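PDB 2HIY: hypothetical protein from Streptococcus pneumoniae, which is of unknown function, belongs to the DUF1697 family of conserved bacterial proteins, and is built from two ferredoxin-like alpha/beta units. Local coordinates for residues 118-123 with 160-165; 140-145 with 149-154; 29-34 with 64-69; 25-30 with 46-51. All blocks are in the same frame, centred on the assembly; numbering follows the deposited sequence.

Contact 1 (118-123 with 160-165)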
# COMPACT_ATOMS: atom_id res chain seq x y z
N ILE D 118 -23.08 -23.63 -6.40
CA ILE D 118 -22.50 -24.97 -6.36
C ILE D 118 -21.96 -25.36 -7.74
O ILE D 118 -20.87 -25.88 -7.88
CB ILE D 118 -23.57 -25.97 -5.88
CG1 ILE D 118 -23.90 -25.72 -4.40
CG2 ILE D 118 -23.10 -27.39 -6.08
CD1 ILE D 118 -25.11 -26.53 -3.87
N ALA D 119 -22.75 -25.08 -8.79
CA ALA D 119 -22.30 -25.49 -10.13
C ALA D 119 -21.03 -24.75 -10.51
O ALA D 119 -20.09 -25.34 -11.04
CB ALA D 119 -23.41 -25.23 -11.18
N THR D 120 -20.97 -23.47 -10.21
CA THR D 120 -19.78 -22.68 -10.52
C THR D 120 -18.57 -23.19 -9.73
O THR D 120 -17.51 -23.42 -10.31
CB THR D 120 -20.05 -21.22 -10.23
OG1 THR D 120 -21.08 -20.77 -11.11
CG2 THR D 120 -18.78 -20.36 -10.45
N VAL D 121 -18.75 -23.39 -8.43
CA VAL D 121 -17.63 -23.87 -7.63
C VAL D 121 -17.16 -25.25 -8.09
O VAL D 121 -15.97 -25.49 -8.21
CB VAL D 121 -17.96 -23.86 -6.14
CG1 VAL D 121 -16.86 -24.52 -5.36
CG2 VAL D 121 -18.13 -22.42 -5.65
N GLU D 122 -18.11 -26.11 -8.43
CA GLU D 122 -17.75 -27.46 -8.87
C GLU D 122 -17.00 -27.43 -10.18
O GLU D 122 -16.29 -28.42 -10.48
CB GLU D 122 -19.02 -28.31 -9.05
CG GLU D 122 -19.56 -28.85 -7.74
CD GLU D 122 -20.90 -29.59 -7.92
OE1 GLU D 122 -21.61 -29.39 -8.95
OE2 GLU D 122 -21.27 -30.33 -6.99
N SER D 123 -17.17 -26.38 -10.98
CA SER D 123 -16.46 -26.25 -12.27
C SER D 123 -14.98 -25.90 -12.11
O SER D 123 -14.21 -25.99 -13.06
CB SER D 123 -17.12 -25.20 -13.18
OG SER D 123 -16.79 -23.86 -12.80
N VAL D 160 -15.67 -15.04 -10.22
CA VAL D 160 -17.02 -15.63 -10.21
C VAL D 160 -18.10 -14.56 -10.02
O VAL D 160 -17.90 -13.58 -9.30
CB VAL D 160 -17.17 -16.74 -9.12
CG1 VAL D 160 -16.16 -17.91 -9.34
CG2 VAL D 160 -17.10 -16.16 -7.70
N PRO D 161 -19.25 -14.73 -10.67
CA PRO D 161 -20.34 -13.79 -10.53
C PRO D 161 -20.90 -13.70 -9.11
O PRO D 161 -21.44 -12.66 -8.76
CB PRO D 161 -21.40 -14.31 -11.53
CG PRO D 161 -20.64 -15.13 -12.49
CD PRO D 161 -19.53 -15.75 -11.71
N PHE D 162 -20.72 -14.74 -8.30
CA PHE D 162 -21.32 -14.74 -6.98
C PHE D 162 -20.49 -14.04 -5.92
O PHE D 162 -20.92 -13.94 -4.77
CB PHE D 162 -21.71 -16.20 -6.57
CG PHE D 162 -20.54 -17.12 -6.26
CD1 PHE D 162 -19.84 -17.02 -5.06
CD2 PHE D 162 -20.18 -18.16 -7.15
CE1 PHE D 162 -18.76 -17.86 -4.78
CE2 PHE D 162 -19.12 -19.00 -6.87
CZ PHE D 162 -18.41 -18.88 -5.67
N TYR D 163 -19.30 -13.56 -6.27
CA TYR D 163 -18.41 -13.06 -5.27
C TYR D 163 -18.97 -12.00 -4.33
O TYR D 163 -18.74 -12.07 -3.11
CB TYR D 163 -17.15 -12.52 -5.96
CG TYR D 163 -16.08 -12.10 -4.99
CD1 TYR D 163 -15.27 -13.06 -4.39
CD2 TYR D 163 -15.88 -10.75 -4.65
CE1 TYR D 163 -14.29 -12.71 -3.48
CE2 TYR D 163 -14.86 -10.39 -3.73
CZ TYR D 163 -14.09 -11.40 -3.17
OH TYR D 163 -13.08 -11.09 -2.27
N ARG D 164 -19.69 -11.03 -4.89
CA ARG D 164 -20.23 -9.94 -4.06
C ARG D 164 -21.50 -10.37 -3.34
O ARG D 164 -22.13 -9.56 -2.64
CB ARG D 164 -20.48 -8.70 -4.90
CG ARG D 164 -19.17 -8.04 -5.38
CD ARG D 164 -19.40 -6.88 -6.38
NE ARG D 164 -20.53 -6.03 -6.02
CZ ARG D 164 -20.46 -4.97 -5.23
NH1 ARG D 164 -19.29 -4.59 -4.72
NH2 ARG D 164 -21.58 -4.28 -4.96
N HIS D 165 -21.89 -11.64 -3.50
CA HIS D 165 -23.13 -12.18 -2.92
C HIS D 165 -22.84 -13.33 -1.98
O HIS D 165 -23.72 -14.16 -1.72
CB HIS D 165 -24.09 -12.57 -4.04
CG HIS D 165 -24.47 -11.39 -4.85
ND1 HIS D 165 -23.81 -11.04 -6.01
CD2 HIS D 165 -25.36 -10.42 -4.60
CE1 HIS D 165 -24.33 -9.91 -6.47
NE2 HIS D 165 -25.28 -9.52 -5.64
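Thr120 and Val121, on the last turns of helix 114-122, meet Val160 and Phe162 of the loop that leads into strand 166-170. The setting is a ferredoxin-like unit (beta-alpha-beta-beta-alpha-beta, antiparallel sheet of strand order 2-3-1-4), whose first helix is here joined to the connection between its second helix and its last strand. Thr120 makes contact mainly through its methyl: chi1 of -64° sets OG1 beside the backbone N and leaves CG2 anti to it, directed at the loop. CG2 lies 3.8 Å from Val160 CG1 and 3.8 Å from Phe162 CE2, the latter approach arriving at the ring edge near its plane. The hydroxyl is used differently, with Thr120 OG1 hydrogen-bonded to the carbonyl O of Gln116 one turn earlier. Val121 CG2 approaches the same ring obliquely, 3.6 Å from Phe162 CZ, while its side chain also packs on Leu131 and Phe133 of strand 129-133. Val121 thus spans from loop to sheet.

A type I beta turn from Val160 to Tyr163 shapes the loop. With CG of Phe162 between its backbone N and carbonyl carbon (chi1 70°), the ring folds back over Val160, whose CG2 sits above the ring centre, 3.4 Å from its plane. Beyond this packing, Val160 O accepts a hydrogen bond from Asn33 ND2 of the second subunit, tying the turn to the assembly. At the helix end, Ser123 OG closes back on the chain, bonding in the carbonyl plane on a lone pair of Thr120 O, 2.6 Å away.

Contact 2 (140-145 with 149-154)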
# COMPACT_ATOMS: atom_id res chain seq x y z
N TRP D 140 -14.08 -24.00 3.23
CA TRP D 140 -13.03 -24.10 2.21
C TRP D 140 -11.69 -23.95 2.85
O TRP D 140 -11.33 -22.87 3.40
CB TRP D 140 -13.28 -23.04 1.14
CG TRP D 140 -12.62 -23.24 -0.17
CD1 TRP D 140 -11.42 -23.87 -0.47
CD2 TRP D 140 -13.14 -22.78 -1.42
NE1 TRP D 140 -11.17 -23.83 -1.84
CE2 TRP D 140 -12.22 -23.17 -2.44
CE3 TRP D 140 -14.30 -22.08 -1.79
CZ2 TRP D 140 -12.44 -22.86 -3.80
CZ3 TRP D 140 -14.52 -21.78 -3.13
CH2 TRP D 140 -13.58 -22.18 -4.12
N GLY D 141 -10.92 -25.04 2.87
CA GLY D 141 -9.63 -25.10 3.55
C GLY D 141 -8.53 -25.14 2.51
O GLY D 141 -8.67 -25.79 1.47
N LYS D 142 -7.45 -24.42 2.80
CA LYS D 142 -6.27 -24.45 1.96
C LYS D 142 -5.11 -24.96 2.82
O LYS D 142 -4.84 -24.43 3.90
CB LYS D 142 -5.98 -23.03 1.40
CG LYS D 142 -6.93 -22.54 0.28
CD LYS D 142 -8.36 -22.21 0.70
CE LYS D 142 -8.45 -21.17 1.77
NZ LYS D 142 -9.88 -20.76 1.97
N PHE D 143 -4.42 -25.99 2.36
CA PHE D 143 -3.52 -26.73 3.25
C PHE D 143 -2.26 -26.01 3.60
O PHE D 143 -1.78 -26.16 4.74
CB PHE D 143 -3.20 -28.10 2.69
CG PHE D 143 -4.38 -29.02 2.70
CD1 PHE D 143 -4.80 -29.58 3.89
CD2 PHE D 143 -5.07 -29.33 1.54
CE1 PHE D 143 -5.91 -30.43 3.93
CE2 PHE D 143 -6.19 -30.18 1.55
CZ PHE D 143 -6.61 -30.72 2.77
N SER D 144 -1.71 -25.22 2.68
CA SER D 144 -0.35 -24.71 2.91
C SER D 144 -0.11 -23.34 2.34
O SER D 144 -0.54 -23.03 1.23
CB SER D 144 0.65 -25.69 2.29
OG SER D 144 1.97 -25.18 2.41
N GLU D 145 0.64 -22.52 3.07
CA GLU D 145 1.06 -21.25 2.51
C GLU D 145 1.91 -21.41 1.26
O GLU D 145 1.82 -20.57 0.35
CB GLU D 145 1.84 -20.43 3.56
CG GLU D 145 0.99 -19.98 4.77
CD GLU D 145 -0.05 -18.90 4.47
OE1 GLU D 145 0.06 -18.22 3.43
OE2 GLU D 145 -0.99 -18.72 5.27
N SER D 149 -0.99 -19.90 -3.49
CA SER D 149 -1.19 -19.09 -4.70
C SER D 149 -1.60 -19.93 -5.92
O SER D 149 -2.04 -19.36 -6.91
CB SER D 149 0.09 -18.30 -5.04
OG SER D 149 1.11 -19.15 -5.48
N LYS D 150 -1.52 -21.25 -5.82
CA LYS D 150 -1.98 -22.14 -6.89
C LYS D 150 -3.37 -22.70 -6.65
O LYS D 150 -3.88 -23.45 -7.47
CB LYS D 150 -1.00 -23.29 -7.08
CG LYS D 150 0.40 -22.87 -7.61
CD LYS D 150 1.39 -24.07 -7.50
CE LYS D 150 2.81 -23.69 -7.86
NZ LYS D 150 3.04 -23.73 -9.34
N THR D 151 -4.00 -22.33 -5.53
CA THR D 151 -5.32 -22.86 -5.26
C THR D 151 -6.41 -22.18 -6.12
O THR D 151 -6.27 -21.01 -6.54
CB THR D 151 -5.73 -22.70 -3.77
OG1 THR D 151 -5.78 -21.32 -3.38
CG2 THR D 151 -4.80 -23.50 -2.85
N ALA D 152 -7.50 -22.90 -6.35
CA ALA D 152 -8.66 -22.30 -7.01
C ALA D 152 -9.23 -21.18 -6.16
O ALA D 152 -9.73 -20.18 -6.71
CB ALA D 152 -9.71 -23.37 -7.23
N TYR D 153 -9.22 -21.33 -4.84
CA TYR D 153 -9.69 -20.26 -3.97
C TYR D 153 -8.99 -18.94 -4.30
O TYR D 153 -9.65 -17.89 -4.51
CB TYR D 153 -9.43 -20.64 -2.50
CG TYR D 153 -10.02 -19.67 -1.51
CD1 TYR D 153 -11.33 -19.82 -1.10
CD2 TYR D 153 -9.27 -18.62 -0.98
CE1 TYR D 153 -11.93 -18.92 -0.20
CE2 TYR D 153 -9.85 -17.70 -0.08
CZ TYR D 153 -11.16 -17.88 0.31
OH TYR D 153 -11.69 -16.97 1.21
N HIS D 154 -7.67 -18.98 -4.36
CA HIS D 154 -6.91 -17.78 -4.68
C HIS D 154 -7.07 -17.33 -6.12
O HIS D 154 -7.27 -16.12 -6.38
CB HIS D 154 -5.44 -18.02 -4.39
CG HIS D 154 -4.58 -16.88 -4.81
ND1 HIS D 154 -4.65 -15.65 -4.18
CD2 HIS D 154 -3.68 -16.76 -5.81
CE1 HIS D 154 -3.81 -14.82 -4.78
NE2 HIS D 154 -3.20 -15.47 -5.76
O HOH W 1 1.57 -19.54 -2.24
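Trp140 faces Tyr153 with their CA atoms 8.0 Å apart, and Lys142 faces Thr151 at 7.5 Å between CA atoms, so the end of strand 137-142 and the chain entering helix 152-156 run past each other in opposite senses. Tyr153 is central to the side-chain packing. Its CD1 edge points at one face of the Trp140 indole in a T-shaped (edge-to-face) pair, the planes at 74° and Tyr153 CD1 3.5 Å from Trp140 CD2. Tyr153 CB adds a CH-pi contact over the five-membered ring.

The phenol face is occupied in turn by Lys142. Bent at chi2 and chi3 (70° and 58°), the lysine chain curls back so that NZ stands almost exactly above the Tyr153 ring centre, 3.3 Å from the centroid, a cation-pi contact. CE lies over the same face, while CG touches Thr151 CG2. The ammonium is also held by a 2.9 Å hydrogen bond from Lys142 NZ to Trp140 O, approaching from above the carbonyl plane, and by a salt bridge to Asp104. Thr151 is the N-cap of the helix, Thr151 OG1 accepting from His154 N at 3.2 Å and also hydrogen-bonded to Tyr148 O. Farther along, a water accepts from Ser149 N and donates to Glu145 O.

Glu129 of strand 129-133 links both sides: OE1 takes Trp140 NE1 and Tyr153 N, OE2 takes Ala152 N. The short second helix of this ferredoxin-like unit is thereby fixed on the sheet, with Trp140 and Tyr153 both resting on Leu106 of strand 102-108.

Contact 3 (29-34 with 64-69)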
# COMPACT_ATOMS: atom_id res chain seq x y z
N GLN D 29 -27.59 1.65 16.98
CA GLN D 29 -28.71 2.54 17.33
C GLN D 29 -29.78 2.53 16.25
O GLN D 29 -30.99 2.49 16.55
CB GLN D 29 -28.20 3.98 17.59
CG GLN D 29 -29.32 5.05 17.72
CD GLN D 29 -30.04 4.97 19.04
OE1 GLN D 29 -29.59 5.55 20.03
NE2 GLN D 29 -31.18 4.26 19.07
N GLU D 30 -29.36 2.62 14.99
CA GLU D 30 -30.32 2.63 13.88
C GLU D 30 -31.13 1.33 13.80
O GLU D 30 -32.35 1.36 13.58
CB GLU D 30 -29.55 2.85 12.59
CG GLU D 30 -29.00 4.27 12.49
CD GLU D 30 -27.77 4.41 11.62
OE1 GLU D 30 -27.31 3.44 10.98
OE2 GLU D 30 -27.25 5.55 11.61
N LEU D 31 -30.47 0.19 13.99
CA LEU D 31 -31.22 -1.09 13.97
C LEU D 31 -32.13 -1.22 15.18
O LEU D 31 -33.19 -1.85 15.10
CB LEU D 31 -30.26 -2.28 13.89
CG LEU D 31 -29.46 -2.34 12.58
CD1 LEU D 31 -28.47 -3.51 12.65
CD2 LEU D 31 -30.40 -2.49 11.37
N THR D 32 -31.76 -0.63 16.30
CA THR D 32 -32.62 -0.61 17.48
C THR D 32 -33.86 0.22 17.15
O THR D 32 -35.00 -0.18 17.44
CB THR D 32 -31.86 -0.06 18.72
OG1 THR D 32 -30.74 -0.89 18.99
CG2 THR D 32 -32.74 -0.07 19.97
N ASN D 33 -33.66 1.38 16.52
CA ASN D 33 -34.81 2.19 16.09
C ASN D 33 -35.69 1.47 15.08
O ASN D 33 -36.91 1.68 15.06
CB ASN D 33 -34.29 3.50 15.49
CG ASN D 33 -33.73 4.44 16.55
OD1 ASN D 33 -33.95 4.25 17.75
ND2 ASN D 33 -33.00 5.47 16.10
N LEU D 34 -35.07 0.65 14.23
CA LEU D 34 -35.79 -0.16 13.24
C LEU D 34 -36.67 -1.21 13.91
O LEU D 34 -37.59 -1.76 13.27
CB LEU D 34 -34.79 -0.81 12.27
CG LEU D 34 -35.31 -1.56 11.03
CD1 LEU D 34 -36.04 -0.62 10.05
CD2 LEU D 34 -34.17 -2.27 10.34
N GLU D 64 -33.44 -5.05 3.86
CA GLU D 64 -33.20 -4.59 2.49
C GLU D 64 -33.60 -3.13 2.32
O GLU D 64 -32.84 -2.33 1.75
CB GLU D 64 -33.95 -5.47 1.49
CG GLU D 64 -33.30 -6.81 1.31
CD GLU D 64 -34.12 -7.81 0.52
OE1 GLU D 64 -35.34 -7.58 0.34
OE2 GLU D 64 -33.53 -8.85 0.12
N THR D 65 -34.77 -2.76 2.81
CA THR D 65 -35.22 -1.38 2.73
C THR D 65 -34.31 -0.46 3.54
O THR D 65 -33.94 0.63 3.10
CB THR D 65 -36.68 -1.27 3.19
OG1 THR D 65 -37.48 -2.07 2.31
CG2 THR D 65 -37.17 0.19 3.18
N PHE D 66 -33.92 -0.92 4.72
CA PHE D 66 -33.02 -0.13 5.57
C PHE D 66 -31.68 0.17 4.90
O PHE D 66 -31.23 1.32 4.85
CB PHE D 66 -32.79 -0.84 6.91
CG PHE D 66 -31.75 -0.20 7.74
CD1 PHE D 66 -32.06 0.94 8.48
CD2 PHE D 66 -30.46 -0.69 7.78
CE1 PHE D 66 -31.08 1.58 9.25
CE2 PHE D 66 -29.49 -0.06 8.55
CZ PHE D 66 -29.81 1.07 9.28
N PHE D 67 -31.03 -0.86 4.37
CA PHE D 67 -29.74 -0.64 3.73
C PHE D 67 -29.86 0.23 2.48
O PHE D 67 -29.00 1.06 2.22
CB PHE D 67 -29.05 -1.95 3.38
CG PHE D 67 -28.60 -2.74 4.60
CD1 PHE D 67 -27.84 -2.13 5.59
CD2 PHE D 67 -28.91 -4.08 4.71
CE1 PHE D 67 -27.40 -2.87 6.71
CE2 PHE D 67 -28.47 -4.81 5.82
CZ PHE D 67 -27.73 -4.21 6.80
N ALA D 68 -30.92 -0.00 1.69
CA ALA D 68 -31.08 0.78 0.44
C ALA D 68 -31.10 2.28 0.74
O ALA D 68 -30.63 3.07 -0.07
CB ALA D 68 -32.31 0.35 -0.33
N VAL D 69 -31.64 2.66 1.90
CA VAL D 69 -31.75 4.08 2.25
C VAL D 69 -30.49 4.56 2.95
O VAL D 69 -29.98 5.64 2.64
CB VAL D 69 -32.96 4.34 3.16
CG1 VAL D 69 -32.97 5.80 3.65
CG2 VAL D 69 -34.24 4.00 2.44
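Phe66 reaches from helix 56-70 to meet Glu30, Leu31 and Leu34 on helix 24-34. Leu31 comes over one face of its ring: CD2 lies 3.8 Å from Phe66 CE2 and 22° off the ring normal, a CH-pi contact displaced toward the rim. Glu30 crosses the far end of the ring at about a right angle, its CB 3.8 Å from Phe66 CZ. Nearer the base, Leu34 CD2 packs 4.0 Å from Phe66 CB. The carboxylate of Glu30 takes part as well, OE1 lying in the plane of the ring at its edge, 3.8 Å from Phe66 CZ, where the positive rim of the aromatic group probably suits a negative oxygen.

Phe66 gains this reach because CG stands anti to the backbone N (chi1 172°), carrying the ring straight out between the helices. Their local axes come no closer than 11.9 Å, a wide spacing filled by the Phe66 ring meeting Glu30, Leu31 and Leu34, and their directions differ by 136°. These are the two helices of the N-terminal ferredoxin-like unit, a beta-alpha-beta-beta-alpha-beta arrangement in which both pack against the antiparallel sheet.

Outside this shell, Glu30 OE1 is hydrogen-bonded to Tyr71 OH, which helps to place the carboxylate at the ring edge. Tyr71 also touches the Phe66 side chain, and the His70 ring stacks with that of Phe66. Leu31 leans on Leu36 in the loop after its helix. Leu34 O accepts a hydrogen bond from Lys62 NZ, a second tie between the helices.

Contact 4 (25-30 with 46-51)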
# COMPACT_ATOMS: atom_id res chain seq x y z
N ALA D 25 -21.47 1.85 16.41
CA ALA D 25 -22.41 2.40 17.37
C ALA D 25 -23.63 3.02 16.68
O ALA D 25 -24.75 2.97 17.22
CB ALA D 25 -21.73 3.42 18.28
N GLU D 26 -23.42 3.66 15.54
CA GLU D 26 -24.53 4.26 14.79
C GLU D 26 -25.45 3.17 14.25
O GLU D 26 -26.67 3.26 14.38
CB GLU D 26 -24.03 5.15 13.65
CG GLU D 26 -23.35 6.40 14.18
CD GLU D 26 -22.69 7.25 13.12
OE1 GLU D 26 -22.79 6.96 11.91
OE2 GLU D 26 -22.04 8.24 13.53
N LEU D 27 -24.86 2.16 13.62
CA LEU D 27 -25.66 1.06 13.10
C LEU D 27 -26.47 0.37 14.23
O LEU D 27 -27.65 0.05 14.03
CB LEU D 27 -24.75 0.03 12.40
CG LEU D 27 -25.50 -1.12 11.72
CD1 LEU D 27 -26.47 -0.61 10.66
CD2 LEU D 27 -24.53 -2.12 11.11
N ARG D 28 -25.85 0.10 15.38
CA ARG D 28 -26.58 -0.52 16.48
C ARG D 28 -27.78 0.33 16.88
O ARG D 28 -28.87 -0.20 17.07
CB ARG D 28 -25.67 -0.81 17.69
CG ARG D 28 -24.54 -1.77 17.35
CD ARG D 28 -23.88 -2.30 18.65
NE ARG D 28 -23.35 -1.21 19.46
CZ ARG D 28 -22.10 -0.76 19.44
NH1 ARG D 28 -21.19 -1.30 18.63
NH2 ARG D 28 -21.76 0.25 20.22
N GLN D 29 -27.59 1.65 16.98
CA GLN D 29 -28.71 2.54 17.33
C GLN D 29 -29.78 2.53 16.25
O GLN D 29 -30.99 2.49 16.55
CB GLN D 29 -28.20 3.98 17.59
CG GLN D 29 -29.32 5.05 17.72
CD GLN D 29 -30.04 4.97 19.04
OE1 GLN D 29 -29.59 5.55 20.03
NE2 GLN D 29 -31.18 4.26 19.07
N GLU D 30 -29.36 2.62 14.99
CA GLU D 30 -30.32 2.63 13.88
C GLU D 30 -31.13 1.33 13.80
O GLU D 30 -32.35 1.36 13.58
CB GLU D 30 -29.55 2.85 12.59
CG GLU D 30 -29.00 4.27 12.49
CD GLU D 30 -27.77 4.41 11.62
OE1 GLU D 30 -27.31 3.44 10.98
OE2 GLU D 30 -27.25 5.55 11.61
N GLY D 46 -18.57 -6.03 9.82
CA GLY D 46 -19.99 -6.20 9.53
C GLY D 46 -20.54 -7.51 10.08
O GLY D 46 -20.99 -8.37 9.31
N ASN D 47 -20.54 -7.63 11.41
CA ASN D 47 -21.03 -8.82 12.10
C ASN D 47 -21.94 -8.29 13.18
O ASN D 47 -21.45 -7.77 14.21
CB ASN D 47 -19.87 -9.60 12.74
CG ASN D 47 -18.81 -9.95 11.74
OD1 ASN D 47 -19.06 -10.76 10.84
ND2 ASN D 47 -17.65 -9.32 11.83
N ILE D 48 -23.25 -8.37 12.93
CA ILE D 48 -24.27 -7.82 13.81
C ILE D 48 -25.12 -8.95 14.35
O ILE D 48 -25.41 -9.92 13.63
CB ILE D 48 -25.19 -6.82 13.02
CG1 ILE D 48 -24.40 -5.55 12.72
CG2 ILE D 48 -26.46 -6.46 13.81
CD1 ILE D 48 -24.37 -4.55 13.92
N PHE D 49 -25.54 -8.83 15.61
CA PHE D 49 -26.39 -9.80 16.23
C PHE D 49 -27.57 -9.09 16.85
O PHE D 49 -27.42 -8.00 17.41
CB PHE D 49 -25.60 -10.60 17.30
CG PHE D 49 -24.34 -11.17 16.75
CD1 PHE D 49 -24.34 -12.45 16.16
CD2 PHE D 49 -23.21 -10.38 16.65
CE1 PHE D 49 -23.17 -12.94 15.56
CE2 PHE D 49 -22.04 -10.85 16.04
CZ PHE D 49 -22.03 -12.15 15.48
N PHE D 50 -28.73 -9.70 16.71
CA PHE D 50 -29.94 -9.09 17.26
C PHE D 50 -30.97 -10.16 17.56
O PHE D 50 -30.84 -11.29 17.07
CB PHE D 50 -30.50 -8.02 16.31
CG PHE D 50 -31.06 -8.58 15.03
CD1 PHE D 50 -32.39 -9.00 14.93
CD2 PHE D 50 -30.25 -8.65 13.89
CE1 PHE D 50 -32.91 -9.53 13.74
CE2 PHE D 50 -30.76 -9.17 12.71
CZ PHE D 50 -32.10 -9.60 12.62
N THR D 51 -31.99 -9.79 18.32
CA THR D 51 -33.06 -10.69 18.64
C THR D 51 -34.34 -10.13 18.06
O THR D 51 -34.57 -8.92 18.08
CB THR D 51 -33.16 -10.87 20.16
OG1 THR D 51 -31.90 -11.37 20.63
CG2 THR D 51 -34.27 -11.85 20.56
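Leu27 of helix 24-34 and Ile48 of strand 47-52 meet through the ends of their aliphatic side chains, joining the first helix of the N-terminal ferredoxin-like unit to its third strand in sequence, an inner one of the sheet. CG of Leu27 lies anti to the backbone N (chi1 -176°), and chi2 of 59° (to CD1) leaves CD2 as the extended branch, meeting the strand. That methyl fits against the end of the isoleucine, with Leu27 CD2 3.7 Å from Ile48 CD1 and 3.8 Å from Ile48 CG1. Ile48 answers with CG1 anti to its carbonyl carbon and a folded chi2 of -82°, which bends CD1 away from a fully extended course. The contact is purely apolar and buried. Val39 of the adjoining strand 39-41 and Leu9 of strand 5-10 also pack on Ile48, while Leu27 extends to Val22 and Tyr71.

Arg28 adds only its aliphatic stem: CG is 4.4 Å from Ile48 CD1, a marginal touch, and the side chain also rests on Val39. Its polar end is turned elsewhere. Arg28 NH1 is hydrogen-bonded to Ser41 OG and forms a salt bridge with Glu61 of the third subunit, so the residue that flanks the helix-strand packing also serves the subunit interface. The bend at chi3 brings the guanidinium back alongside its own helix, one of its faces lying over Ala25 CA, which stands 3.6 Å above the plane and toward the rim.

The four contacts fall into two pairs, one in each ferredoxin-like unit. Contacts 3 and 4 overlap on helix 24-34, sharing Gln29 and Glu30, their centres about 9 Å apart: Leu27 CD1 packs on Phe66 CE2 at 3.7 Å. Contact 4 is the buried helix-to-sheet layer and wholly apolar; contact 3, between helices, is only partly buried and admits a carboxylate. In the second unit, contact 2 is nested within the loop closed by contact 1, and the two touch through Val121 and Trp140. Both are buried, yet contact 1 relies on methyls around a phenylalanine, whereas contact 2 combines an edge-to-face ring pair with a buried lysine. Contacts 2 and 4 lie on opposite sides of the chain's centre.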